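Local coordinates for BlEst2 (Bacillus licheniformis, PDB 6WPX), which is an esterase or lipase that probably hydrolyses ester bonds, held here in its propeptide form, with a C-terminal domain that has autoinhibitory effects, at residues Ala96-Lys101 with Ile123-Ala128; Lys101-Tyr106 with Tyr135-Arg140; Ser159-Trp164 with Phe291-Glu296; Trp318-Ser323 with Gln375-Leu380. One frame throughout, in Å; residues are numbered along the deposited sequence.

Contact 1. Residues Ala96-Lys101 with Ile123-Ala128; sequences AMLAAK and IDSQSA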
loop_
_atom_site.group_PDB
_atom_site.type_symbol
_atom_site.label_atom_id
_atom_site.label_comp_id
_atom_site.label_asym_id
_atom_site.label_seq_id
_atom_site.Cartn_x
_atom_site.Cartn_y
_atom_site.Cartn_z
ATOM N N ALA A 96 -8.884 17.552 8.901
ATOM C CA ALA A 96 -9.444 18.603 9.771
ATOM C C ALA A 96 -8.352 19.234 10.658
ATOM O O ALA A 96 -8.275 20.452 10.739
ATOM C CB ALA A 96 -10.582 18.054 10.620
ATOM N N MET A 97 -7.496 18.413 11.246
ATOM C CA MET A 97 -6.389 18.882 12.098
ATOM C C MET A 97 -5.370 19.671 11.258
ATOM O O MET A 97 -5.009 20.760 11.662
ATOM C CB MET A 97 -5.690 17.706 12.769
ATOM C CG MET A 97 -4.475 18.086 13.534
ATOM S SD MET A 97 -3.679 16.724 14.311
ATOM C CE MET A 97 -4.781 16.437 15.684
ATOM N N LEU A 98 -4.922 19.115 10.135
ATOM C CA LEU A 98 -3.952 19.814 9.290
ATOM C C LEU A 98 -4.504 21.168 8.858
ATOM O O LEU A 98 -3.794 22.159 8.976
ATOM C CB LEU A 98 -3.556 18.949 8.085
ATOM C CG LEU A 98 -2.513 19.523 7.098
ATOM C CD1 LEU A 98 -1.170 19.884 7.800
ATOM C CD2 LEU A 98 -2.255 18.523 5.991
ATOM N N ALA A 99 -5.785 21.224 8.432
ATOM C CA ALA A 99 -6.436 22.470 8.022
ATOM C C ALA A 99 -6.437 23.509 9.143
ATOM O O ALA A 99 -6.142 24.681 8.887
ATOM C CB ALA A 99 -7.854 22.196 7.570
ATOM N N ALA A 100 -6.748 23.073 10.388
ATOM C CA ALA A 100 -6.775 23.942 11.570
ATOM C C ALA A 100 -5.378 24.504 11.865
ATOM O O ALA A 100 -5.246 25.708 12.088
ATOM C CB ALA A 100 -7.308 23.178 12.771
ATOM N N LYS A 101 -4.327 23.656 11.780
ATOM C CA LYS A 101 -2.954 24.095 12.053
ATOM C C LYS A 101 -2.372 24.905 10.928
ATOM O O LYS A 101 -1.561 25.780 11.198
ATOM C CB LYS A 101 -2.029 22.925 12.452
ATOM C CG LYS A 101 -2.558 22.022 13.591
ATOM C CD LYS A 101 -2.785 22.769 14.917
ATOM C CE LYS A 101 -3.415 21.885 15.972
ATOM N NZ LYS A 101 -3.499 22.610 17.257
ATOM N N ILE A 123 -2.558 12.420 1.185
ATOM C CA ILE A 123 -4.021 12.244 1.201
ATOM C C ILE A 123 -4.608 13.176 2.266
ATOM O O ILE A 123 -5.578 13.873 1.976
ATOM C CB ILE A 123 -4.470 10.773 1.427
ATOM C CG1 ILE A 123 -3.820 9.795 0.405
ATOM C CG2 ILE A 123 -6.011 10.662 1.388
ATOM C CD1 ILE A 123 -3.972 8.296 0.903
ATOM N N ASP A 124 -4.008 13.198 3.486
ATOM C CA ASP A 124 -4.435 14.099 4.574
ATOM C C ASP A 124 -4.351 15.546 4.060
ATOM O O ASP A 124 -5.190 16.382 4.392
ATOM C CB ASP A 124 -3.498 13.963 5.793
ATOM C CG ASP A 124 -3.407 12.587 6.417
ATOM O OD1 ASP A 124 -4.331 11.759 6.184
ATOM O OD2 ASP A 124 -2.469 12.364 7.210
ATOM N N SER A 125 -3.314 15.825 3.259
ATOM C CA SER A 125 -3.086 17.145 2.673
ATOM C C SER A 125 -4.222 17.565 1.781
ATOM O O SER A 125 -4.728 18.678 1.937
ATOM C CB SER A 125 -1.760 17.190 1.923
ATOM O OG SER A 125 -0.728 17.111 2.888
ATOM N N GLN A 126 -4.648 16.675 0.870
ATOM C CA GLN A 126 -5.758 16.961 -0.050
ATOM C C GLN A 126 -7.023 17.142 0.691
ATOM O O GLN A 126 -7.791 18.027 0.343
ATOM C CB GLN A 126 -5.959 15.851 -1.068
ATOM C CG GLN A 126 -5.215 16.058 -2.341
ATOM C CD GLN A 126 -5.932 15.368 -3.476
ATOM O OE1 GLN A 126 -6.325 14.209 -3.364
ATOM N NE2 GLN A 126 -6.077 16.048 -4.603
ATOM N N SER A 127 -7.264 16.293 1.697
ATOM C CA SER A 127 -8.451 16.397 2.530
ATOM C C SER A 127 -8.470 17.768 3.210
ATOM O O SER A 127 -9.505 18.427 3.183
ATOM C CB SER A 127 -8.470 15.288 3.571
ATOM O OG SER A 127 -9.518 15.525 4.491
ATOM N N ALA A 128 -7.329 18.201 3.805
ATOM C CA ALA A 128 -7.229 19.508 4.460
ATOM C C ALA A 128 -7.614 20.601 3.481
ATOM O O ALA A 128 -8.485 21.406 3.789
ATOM C CB ALA A 128 -5.805 19.757 4.963
#
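L98 and A99 of helix 91-109 meet S125 and A128 of helix 121-131, two helices of the alpha/beta-hydrolase fold. The second helix follows strand 113-118, the place where enzymes of this fold carry the nucleophile elbow. The axes of the two short segments pass 8.1 Å apart at a signed crossing angle of -64°, a close approach consistent with the small methyls of A99 and A128. L98 does most of the reaching. Its CB lies 3.9 Å from A128 CB, and its CG, anti to the backbone N (chi1 -179°), stays just as close to that methyl. CD2 then goes deepest, 3.7 Å from S125 CA and 4.0 Å from D124 O. The same methyl also lies against S125 OG, a hydroxyl that is hydrogen-bonded to G121 O and S117 OG, so it gives L98 only a packing surface. Nearby, D124 turns its carboxylate to K120 and N94. Beside the leucine, A128 CB packs 4.1 Å from A99 CB and 3.8 Å from A99 N.

Contact 2. Residues Lys101-Tyr106 with Tyr135-Arg140; sequences KLREIY and YHYVER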
loop_
_atom_site.group_PDB
_atom_site.type_symbol
_atom_site.label_atom_id
_atom_site.label_comp_id
_atom_site.label_asym_id
_atom_site.label_seq_id
_atom_site.Cartn_x
_atom_site.Cartn_y
_atom_site.Cartn_z
ATOM N N LYS A 101 -4.327 23.656 11.780
ATOM C CA LYS A 101 -2.954 24.095 12.053
ATOM C C LYS A 101 -2.372 24.905 10.928
ATOM O O LYS A 101 -1.561 25.780 11.198
ATOM C CB LYS A 101 -2.029 22.925 12.452
ATOM C CG LYS A 101 -2.558 22.022 13.591
ATOM C CD LYS A 101 -2.785 22.769 14.917
ATOM C CE LYS A 101 -3.415 21.885 15.972
ATOM N NZ LYS A 101 -3.499 22.610 17.257
ATOM N N LEU A 102 -2.802 24.662 9.666
ATOM C CA LEU A 102 -2.321 25.440 8.517
ATOM C C LEU A 102 -2.729 26.906 8.658
ATOM O O LEU A 102 -1.984 27.781 8.251
ATOM C CB LEU A 102 -2.768 24.857 7.172
ATOM C CG LEU A 102 -2.060 23.569 6.723
ATOM C CD1 LEU A 102 -2.783 22.962 5.525
ATOM C CD2 LEU A 102 -0.595 23.826 6.389
ATOM N N ARG A 103 -3.862 27.175 9.320
ATOM C CA ARG A 103 -4.282 28.545 9.598
ATOM C C ARG A 103 -3.229 29.205 10.523
ATOM O O ARG A 103 -2.820 30.334 10.256
ATOM C CB ARG A 103 -5.687 28.558 10.237
ATOM C CG ARG A 103 -6.176 29.982 10.438
ATOM C CD ARG A 103 -7.519 30.093 11.102
ATOM N NE ARG A 103 -7.850 31.498 11.371
ATOM C CZ ARG A 103 -8.364 32.353 10.482
ATOM N NH1 ARG A 103 -8.571 31.974 9.226
ATOM N NH2 ARG A 103 -8.630 33.604 10.836
ATOM N N GLU A 104 -2.779 28.491 11.586
ATOM C CA GLU A 104 -1.749 28.969 12.531
ATOM C C GLU A 104 -0.396 29.110 11.822
ATOM O O GLU A 104 0.338 30.063 12.074
ATOM C CB GLU A 104 -1.573 27.999 13.706
ATOM C CG GLU A 104 -2.812 27.739 14.542
ATOM C CD GLU A 104 -2.602 26.725 15.649
ATOM O OE1 GLU A 104 -1.470 26.211 15.802
ATOM O OE2 GLU A 104 -3.589 26.426 16.359
ATOM N N ILE A 105 -0.065 28.171 10.930
ATOM C CA ILE A 105 1.195 28.225 10.196
ATOM C C ILE A 105 1.191 29.430 9.239
ATOM O O ILE A 105 2.182 30.167 9.173
ATOM C CB ILE A 105 1.520 26.879 9.502
ATOM C CG1 ILE A 105 1.653 25.738 10.550
ATOM C CG2 ILE A 105 2.795 27.005 8.672
ATOM C CD1 ILE A 105 1.540 24.240 9.959
ATOM N N TYR A 106 0.064 29.638 8.528
ATOM C CA TYR A 106 -0.129 30.768 7.629
ATOM C C TYR A 106 0.046 32.083 8.406
ATOM O O TYR A 106 0.706 32.998 7.914
ATOM C CB TYR A 106 -1.526 30.722 6.983
ATOM C CG TYR A 106 -1.854 31.956 6.172
ATOM C CD1 TYR A 106 -1.372 32.111 4.876
ATOM C CD2 TYR A 106 -2.655 32.968 6.697
ATOM C CE1 TYR A 106 -1.656 33.254 4.130
ATOM C CE2 TYR A 106 -2.953 34.110 5.959
ATOM C CZ TYR A 106 -2.443 34.255 4.677
ATOM O OH TYR A 106 -2.730 35.377 3.941
ATOM N N TYR A 135 -7.117 25.330 1.399
ATOM C CA TYR A 135 -6.518 25.890 0.168
ATOM C C TYR A 135 -6.150 27.385 0.342
ATOM O O TYR A 135 -5.217 27.855 -0.296
ATOM C CB TYR A 135 -7.419 25.665 -1.071
ATOM C CG TYR A 135 -8.708 26.456 -1.045
ATOM C CD1 TYR A 135 -8.768 27.746 -1.558
ATOM C CD2 TYR A 135 -9.867 25.917 -0.502
ATOM C CE1 TYR A 135 -9.943 28.497 -1.484
ATOM C CE2 TYR A 135 -11.051 26.642 -0.457
ATOM C CZ TYR A 135 -11.082 27.934 -0.936
ATOM O OH TYR A 135 -12.272 28.613 -0.887
ATOM N N HIS A 136 -6.873 28.116 1.227
ATOM C CA HIS A 136 -6.617 29.536 1.533
ATOM C C HIS A 136 -5.174 29.775 2.004
ATOM O O HIS A 136 -4.639 30.865 1.815
ATOM C CB HIS A 136 -7.575 30.008 2.657
ATOM C CG HIS A 136 -9.024 30.034 2.263
ATOM N ND1 HIS A 136 -9.508 30.944 1.335
ATOM C CD2 HIS A 136 -10.048 29.261 2.687
ATOM C CE1 HIS A 136 -10.794 30.680 1.211
ATOM N NE2 HIS A 136 -11.164 29.674 2.006
ATOM N N TYR A 137 -4.555 28.751 2.639
ATOM C CA TYR A 137 -3.246 28.862 3.276
ATOM C C TYR A 137 -2.121 28.217 2.519
ATOM O O TYR A 137 -0.966 28.303 2.942
ATOM C CB TYR A 137 -3.339 28.294 4.717
ATOM C CG TYR A 137 -4.591 28.742 5.449
ATOM C CD1 TYR A 137 -4.828 30.091 5.708
ATOM C CD2 TYR A 137 -5.584 27.827 5.796
ATOM C CE1 TYR A 137 -6.003 30.518 6.326
ATOM C CE2 TYR A 137 -6.766 28.241 6.415
ATOM C CZ TYR A 137 -6.965 29.589 6.687
ATOM O OH TYR A 137 -8.110 30.021 7.306
ATOM N N VAL A 138 -2.450 27.543 1.412
ATOM C CA VAL A 138 -1.494 26.736 0.651
ATOM C C VAL A 138 -1.429 27.140 -0.795
ATOM O O VAL A 138 -2.462 27.278 -1.439
ATOM C CB VAL A 138 -1.814 25.214 0.827
ATOM C CG1 VAL A 138 -0.879 24.326 -0.013
ATOM C CG2 VAL A 138 -1.770 24.802 2.298
ATOM N N GLU A 139 -0.201 27.268 -1.322
ATOM C CA GLU A 139 0.057 27.630 -2.713
ATOM C C GLU A 139 0.098 26.380 -3.596
ATOM O O GLU A 139 -0.413 26.398 -4.721
ATOM C CB GLU A 139 1.363 28.455 -2.798
ATOM C CG GLU A 139 1.591 29.160 -4.130
ATOM C CD GLU A 139 2.520 28.397 -5.061
ATOM O OE1 GLU A 139 3.477 27.763 -4.563
ATOM O OE2 GLU A 139 2.287 28.429 -6.289
ATOM N N ARG A 140 0.707 25.294 -3.090
ATOM C CA ARG A 140 0.841 24.060 -3.836
ATOM C C ARG A 140 1.137 22.892 -2.927
ATOM O O ARG A 140 1.571 23.071 -1.782
ATOM C CB ARG A 140 1.913 24.181 -4.953
ATOM C CG ARG A 140 3.346 24.349 -4.441
ATOM C CD ARG A 140 4.340 24.501 -5.583
ATOM N NE ARG A 140 4.061 25.696 -6.388
ATOM C CZ ARG A 140 4.567 25.921 -7.593
ATOM N NH1 ARG A 140 5.399 25.041 -8.145
ATOM N NH2 ARG A 140 4.265 27.033 -8.247
#
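In the alpha/beta-hydrolase fold, the turn before strand 138-144 and the first residue of the strand lay Y137 and V138 against L102, R103 and Y106 on the later part of helix 91-109. Y137 dominates. One face of its ring lies on the helix backbone, with R103 CA 3.9 Å from the ring centroid and only 4° off the normal, a CH-pi contact; H136 CB covers the opposite face. The R103 side chain, extended from CG to NE, runs past the phenol, and its NH1 donates to Y137 OH at 2.8 Å in a bent bond. The oxygen lies in the guanidinium plane, which stands at 82° to the ring. The Y106 side chain crosses that of Y137 at about a right angle, its CG 3.5 Å from Y137 CD1, with the ring planes oblique at 51°. Deeper in, L102 CD1 touches V138 CG2 at 3.9 Å, next to L115 of strand 113-118. An alanine at Y137 would probably leave R103 NH1 without this acceptor and open a gap beside Y106. The single polar link across the contact runs from a guanidinium to a phenol that is probably un-ionised, and the charge is likely to polarise its hydroxyl.

Contact 3. Residues Ser159-Trp164 with Phe291-Glu296; sequences SNWAGW and FIRGGE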
loop_
_atom_site.group_PDB
_atom_site.type_symbol
_atom_site.label_atom_id
_atom_site.label_comp_id
_atom_site.label_asym_id
_atom_site.label_seq_id
_atom_site.Cartn_x
_atom_site.Cartn_y
_atom_site.Cartn_z
ATOM N N SER A 159 -7.846 -8.367 4.480
ATOM C CA SER A 159 -8.428 -9.564 3.856
ATOM C C SER A 159 -8.574 -10.721 4.826
ATOM O O SER A 159 -7.990 -10.699 5.909
ATOM C CB SER A 159 -7.643 -9.963 2.608
ATOM O OG SER A 159 -6.407 -10.562 2.965
ATOM N N ASN A 160 -9.416 -11.703 4.471
ATOM C CA ASN A 160 -9.688 -12.856 5.323
ATOM C C ASN A 160 -8.448 -13.589 5.796
ATOM O O ASN A 160 -8.332 -13.816 6.985
ATOM C CB ASN A 160 -10.665 -13.831 4.629
ATOM C CG ASN A 160 -12.063 -13.283 4.609
ATOM O OD1 ASN A 160 -12.348 -12.315 3.911
ATOM N ND2 ASN A 160 -12.949 -13.858 5.401
ATOM N N TRP A 161 -7.542 -13.972 4.891
ATOM C CA TRP A 161 -6.356 -14.738 5.320
ATOM C C TRP A 161 -5.449 -13.976 6.270
ATOM O O TRP A 161 -4.797 -14.604 7.086
ATOM C CB TRP A 161 -5.547 -15.292 4.139
ATOM C CG TRP A 161 -6.249 -16.338 3.315
ATOM C CD1 TRP A 161 -6.490 -16.298 1.969
ATOM C CD2 TRP A 161 -6.718 -17.622 3.770
ATOM N NE1 TRP A 161 -7.127 -17.453 1.568
ATOM C CE2 TRP A 161 -7.286 -18.279 2.655
ATOM C CE3 TRP A 161 -6.769 -18.255 5.026
ATOM C CZ2 TRP A 161 -7.860 -19.546 2.750
ATOM C CZ3 TRP A 161 -7.349 -19.507 5.118
ATOM C CH2 TRP A 161 -7.885 -20.139 3.990
ATOM N N ALA A 162 -5.418 -12.625 6.177
ATOM C CA ALA A 162 -4.575 -11.744 7.001
ATOM C C ALA A 162 -5.173 -11.421 8.369
ATOM O O ALA A 162 -4.525 -10.734 9.145
ATOM C CB ALA A 162 -4.313 -10.443 6.249
ATOM N N GLY A 163 -6.389 -11.908 8.641
ATOM C CA GLY A 163 -7.143 -11.654 9.867
ATOM C C GLY A 163 -6.387 -11.878 11.159
ATOM O O GLY A 163 -6.324 -10.984 12.018
ATOM N N TRP A 164 -5.799 -13.071 11.301
ATOM C CA TRP A 164 -5.054 -13.455 12.495
ATOM C C TRP A 164 -3.816 -12.595 12.709
ATOM O O TRP A 164 -3.612 -12.092 13.809
ATOM C CB TRP A 164 -4.707 -14.943 12.455
ATOM C CG TRP A 164 -5.914 -15.834 12.350
ATOM C CD1 TRP A 164 -6.640 -16.353 13.380
ATOM C CD2 TRP A 164 -6.549 -16.284 11.146
ATOM N NE1 TRP A 164 -7.659 -17.141 12.893
ATOM C CE2 TRP A 164 -7.637 -17.104 11.526
ATOM C CE3 TRP A 164 -6.312 -16.067 9.778
ATOM C CZ2 TRP A 164 -8.484 -17.705 10.589
ATOM C CZ3 TRP A 164 -7.152 -16.666 8.850
ATOM C CH2 TRP A 164 -8.214 -17.483 9.255
ATOM N N PHE A 291 -0.624 -16.762 -4.227
ATOM C CA PHE A 291 -1.318 -17.827 -3.520
ATOM C C PHE A 291 -1.150 -17.405 -2.080
ATOM O O PHE A 291 -0.030 -17.068 -1.658
ATOM C CB PHE A 291 -0.723 -19.231 -3.750
ATOM C CG PHE A 291 -1.393 -20.247 -2.846
ATOM C CD1 PHE A 291 -2.689 -20.687 -3.104
ATOM C CD2 PHE A 291 -0.741 -20.739 -1.719
ATOM C CE1 PHE A 291 -3.298 -21.635 -2.284
ATOM C CE2 PHE A 291 -1.350 -21.691 -0.900
ATOM C CZ PHE A 291 -2.627 -22.132 -1.185
ATOM N N ILE A 292 -2.258 -17.387 -1.332
ATOM C CA ILE A 292 -2.252 -16.891 0.045
ATOM C C ILE A 292 -2.986 -17.778 1.010
ATOM O O ILE A 292 -4.093 -18.217 0.731
ATOM C CB ILE A 292 -2.855 -15.437 0.109
ATOM C CG1 ILE A 292 -2.173 -14.458 -0.856
ATOM C CG2 ILE A 292 -2.890 -14.861 1.543
ATOM C CD1 ILE A 292 -2.943 -13.167 -1.061
ATOM N N ARG A 293 -2.389 -17.948 2.212
ATOM C CA ARG A 293 -2.993 -18.612 3.364
ATOM C C ARG A 293 -2.667 -17.811 4.615
ATOM O O ARG A 293 -1.784 -16.974 4.601
ATOM C CB ARG A 293 -2.573 -20.095 3.491
ATOM C CG ARG A 293 -3.171 -21.020 2.416
ATOM C CD ARG A 293 -4.683 -21.195 2.573
ATOM N NE ARG A 293 -5.275 -22.093 1.564
ATOM C CZ ARG A 293 -5.763 -21.692 0.395
ATOM N NH1 ARG A 293 -5.672 -20.423 0.030
ATOM N NH2 ARG A 293 -6.298 -22.568 -0.441
ATOM N N GLY A 294 -3.419 -18.040 5.665
ATOM C CA GLY A 294 -3.223 -17.389 6.945
ATOM C C GLY A 294 -3.819 -18.227 8.050
ATOM O O GLY A 294 -4.571 -19.164 7.796
ATOM N N GLY A 295 -3.502 -17.882 9.279
ATOM C CA GLY A 295 -4.017 -18.624 10.420
ATOM C C GLY A 295 -3.158 -18.380 11.627
ATOM O O GLY A 295 -2.449 -17.374 11.707
ATOM N N GLU A 296 -3.204 -19.312 12.543
ATOM C CA GLU A 296 -2.432 -19.303 13.766
ATOM C C GLU A 296 -1.694 -20.615 13.835
ATOM O O GLU A 296 -2.159 -21.630 13.291
ATOM C CB GLU A 296 -3.355 -19.147 14.979
ATOM C CG GLU A 296 -3.791 -17.701 15.176
ATOM C CD GLU A 296 -4.834 -17.442 16.253
ATOM O OE1 GLU A 296 -5.508 -18.400 16.694
ATOM O OE2 GLU A 296 -4.989 -16.264 16.641
HETATM O O HOH W 1 -3.976 -13.300 16.279
#
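I292 starts the meeting of strand 290-297 with W161 and W164, its CG2 lying 3.7 Å from W161 CB. Its carbonyl O sits over the face of the W161 indole; that oxygen accepts from R293 NH1 at 2.8 Å, while W161 NE1 is hydrogen-bonded to D452. The CB of R293 points away from 159-164, but a bend at chi2 (-69°) turns CD back over the indole six-membered ring, 3.7 Å from its centroid. The guanidinium plane then lies within 19° of the ring, and NH1 also forms a salt bridge with D452. At G294 the CA hydrogen points almost straight at W161 O, with CA and O 3.2 Å apart; a CB here would clash with that oxygen. G295 CA rests over the six-membered ring of W164, 3.8 Å from its centroid, at backbone angles where a side chain would run into the preceding carbonyl O. E296 brings CD to 3.6 Å from W164 CD1, and one water donates to both E296 OE2 and W164 O. Two tryptophans, from type I turn N160-G163 and the start of helix 163-169, thus line an antiparallel sheet's outermost strand, W161 at I292 and R293, W164 over the glycines, packing that probably joins the hydrolase and C-terminal parts.

Contact 4. Residues Trp318-Ser323 with Gln375-Leu380; sequences WLSNHS and QKEAFL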
loop_
_atom_site.group_PDB
_atom_site.type_symbol
_atom_site.label_atom_id
_atom_site.label_comp_id
_atom_site.label_asym_id
_atom_site.label_seq_id
_atom_site.Cartn_x
_atom_site.Cartn_y
_atom_site.Cartn_z
ATOM N N TRP A 318 6.718 -16.025 4.571
ATOM C CA TRP A 318 5.985 -16.413 5.768
ATOM C C TRP A 318 6.024 -15.192 6.693
ATOM O O TRP A 318 7.055 -14.895 7.291
ATOM C CB TRP A 318 6.583 -17.664 6.432
ATOM C CG TRP A 318 5.773 -18.170 7.595
ATOM C CD1 TRP A 318 5.844 -17.749 8.893
ATOM C CD2 TRP A 318 4.765 -19.195 7.558
ATOM N NE1 TRP A 318 4.953 -18.458 9.671
ATOM C CE2 TRP A 318 4.262 -19.338 8.871
ATOM C CE3 TRP A 318 4.202 -19.976 6.525
ATOM C CZ2 TRP A 318 3.275 -20.279 9.197
ATOM C CZ3 TRP A 318 3.191 -20.879 6.844
ATOM C CH2 TRP A 318 2.762 -21.046 8.172
ATOM N N LEU A 319 4.918 -14.450 6.757
ATOM C CA LEU A 319 4.808 -13.273 7.639
ATOM C C LEU A 319 4.340 -13.752 8.973
ATOM O O LEU A 319 3.445 -14.586 9.037
ATOM C CB LEU A 319 3.824 -12.228 7.096
ATOM C CG LEU A 319 4.259 -11.434 5.855
ATOM C CD1 LEU A 319 4.023 -12.244 4.567
ATOM C CD2 LEU A 319 3.519 -10.125 5.803
ATOM N N SER A 320 4.973 -13.260 10.045
ATOM C CA SER A 320 4.667 -13.666 11.417
ATOM C C SER A 320 4.807 -12.475 12.372
ATOM O O SER A 320 5.419 -11.472 12.019
ATOM C CB SER A 320 5.629 -14.771 11.852
ATOM O OG SER A 320 5.382 -15.191 13.191
ATOM N N ASN A 321 4.258 -12.597 13.579
ATOM C CA ASN A 321 4.404 -11.564 14.594
ATOM C C ASN A 321 5.749 -11.737 15.319
ATOM O O ASN A 321 6.146 -10.863 16.089
ATOM C CB ASN A 321 3.225 -11.570 15.574
ATOM C CG ASN A 321 2.999 -12.888 16.237
ATOM O OD1 ASN A 321 2.702 -13.889 15.588
ATOM N ND2 ASN A 321 3.036 -12.887 17.559
ATOM N N HIS A 322 6.473 -12.828 15.055
ATOM C CA HIS A 322 7.785 -12.974 15.676
ATOM C C HIS A 322 8.797 -13.529 14.670
ATOM O O HIS A 322 8.435 -14.030 13.601
ATOM C CB HIS A 322 7.760 -13.713 17.033
ATOM C CG HIS A 322 7.318 -15.133 16.990
ATOM N ND1 HIS A 322 8.160 -16.135 16.543
ATOM C CD2 HIS A 322 6.179 -15.694 17.454
ATOM C CE1 HIS A 322 7.486 -17.263 16.693
ATOM N NE2 HIS A 322 6.292 -17.050 17.236
ATOM N N SER A 323 10.070 -13.374 15.008
ATOM C CA SER A 323 11.215 -13.674 14.157
ATOM C C SER A 323 11.921 -14.986 14.460
ATOM O O SER A 323 12.835 -15.362 13.722
ATOM C CB SER A 323 12.222 -12.539 14.306
ATOM O OG SER A 323 12.599 -12.405 15.664
ATOM N N GLN A 375 6.811 -20.391 20.441
ATOM C CA GLN A 375 5.876 -19.341 20.889
ATOM C C GLN A 375 4.787 -19.217 19.817
ATOM O O GLN A 375 5.113 -19.301 18.655
ATOM C CB GLN A 375 6.669 -18.047 21.009
ATOM C CG GLN A 375 5.824 -16.791 21.163
ATOM C CD GLN A 375 6.686 -15.640 21.628
ATOM O OE1 GLN A 375 7.090 -15.589 22.793
ATOM N NE2 GLN A 375 6.968 -14.708 20.727
ATOM N N LYS A 376 3.558 -19.011 20.256
ATOM C CA LYS A 376 2.325 -18.865 19.454
ATOM C C LYS A 376 2.518 -17.800 18.365
ATOM O O LYS A 376 3.112 -16.750 18.641
ATOM C CB LYS A 376 1.195 -18.518 20.424
ATOM C CG LYS A 376 -0.209 -18.486 19.857
ATOM C CD LYS A 376 -1.224 -18.059 20.881
ATOM C CE LYS A 376 -0.961 -18.662 22.246
ATOM N NZ LYS A 376 -1.644 -17.941 23.345
ATOM N N GLU A 377 2.068 -18.100 17.147
ATOM C CA GLU A 377 2.209 -17.104 16.067
ATOM C C GLU A 377 0.933 -16.999 15.237
ATOM O O GLU A 377 0.204 -17.944 15.176
ATOM C CB GLU A 377 3.381 -17.432 15.138
ATOM C CG GLU A 377 3.077 -18.566 14.183
ATOM C CD GLU A 377 4.042 -18.753 13.034
ATOM O OE1 GLU A 377 4.811 -17.846 12.774
ATOM O OE2 GLU A 377 3.985 -19.795 12.403
ATOM N N ALA A 378 0.643 -15.787 14.790
ATOM C CA ALA A 378 -0.354 -15.581 13.728
ATOM C C ALA A 378 0.496 -15.458 12.455
ATOM O O ALA A 378 1.575 -14.889 12.519
ATOM C CB ALA A 378 -1.215 -14.375 13.939
ATOM N N PHE A 379 0.036 -16.041 11.363
ATOM C CA PHE A 379 0.821 -15.990 10.145
ATOM C C PHE A 379 0.030 -15.589 8.924
ATOM O O PHE A 379 -1.196 -15.664 8.897
ATOM C CB PHE A 379 1.524 -17.349 9.901
ATOM C CG PHE A 379 0.610 -18.456 9.398
ATOM C CD1 PHE A 379 0.364 -18.616 8.035
ATOM C CD2 PHE A 379 -0.017 -19.317 10.285
ATOM C CE1 PHE A 379 -0.482 -19.616 7.574
ATOM C CE2 PHE A 379 -0.852 -20.331 9.821
ATOM C CZ PHE A 379 -1.087 -20.468 8.471
ATOM N N LEU A 380 0.761 -15.194 7.899
ATOM C CA LEU A 380 0.242 -14.883 6.581
ATOM C C LEU A 380 1.288 -15.444 5.646
ATOM O O LEU A 380 2.438 -15.036 5.692
ATOM C CB LEU A 380 0.048 -13.368 6.386
ATOM C CG LEU A 380 -0.618 -12.911 5.075
ATOM C CD1 LEU A 380 -1.990 -13.575 4.877
ATOM C CD2 LEU A 380 -0.765 -11.402 5.049
#
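W318 and F379 form an offset stack, the indole six-membered ring and the phenyl ring 4.2 Å apart between centroids with planes at 15°. W318 CH2 lies over the centre of the phenyl face. F379 CG, set between the backbone N and the carbonyl carbon (chi1 75°), comes 3.2 Å from W318 CZ2. At the indole edge, NE1 donates to E377 OE1 at 3.2 Å in a nearly straight bond (170°) lying in the ring plane. S320 OG gives OE1 a second bond of 2.7 Å on its anti lone pair, while E377 OE2 is held by S371 and N297. S320 OG also accepts from H322 N, an ST turn, and lies over one face of the H322 imidazole. From the ring edge, H322 NE2 donates to Q375 O at 2.9 Å, approaching from above the carbonyl plane. N321 OD1 accepts from A378 N at 2.9 Å, and L319 and L380 are an antiparallel hydrogen-bonded pair. An alanine at W318 would probably leave one face of F379 without its stacking partner and E377 OE1 with one donor fewer. Strand 313-320 runs between strands 377-386 and 353-360; on the W318 and F379 side the sheet meets R301 of strand 300-307 and I369 of strand 365-372, and on the other L319 and A378 touch helix 163-169.

In the fold
The contacts fall into two distant groups. Contacts 1 and 2 lie in the alpha/beta-hydrolase part, centres 10 Å apart; both use helix 91-109, share K101 and interleave along the chain, packing this helix first on helix 121-131 and then on the turn before strand 138-144 and the strand's first residue. Contacts 3 and 4 come later, centres 11 Å apart, on neighbouring strands 290-297 and 377-386 of one antiparallel sheet, where G295 O and F379 N probably form a hydrogen bond. The centres of contacts 1 and 3 are 34 Å apart, on opposite sides of the chain's centre. Contact 3 ties the earlier chain to the later sheet, consistent with a C-terminal domain docked on the enzyme.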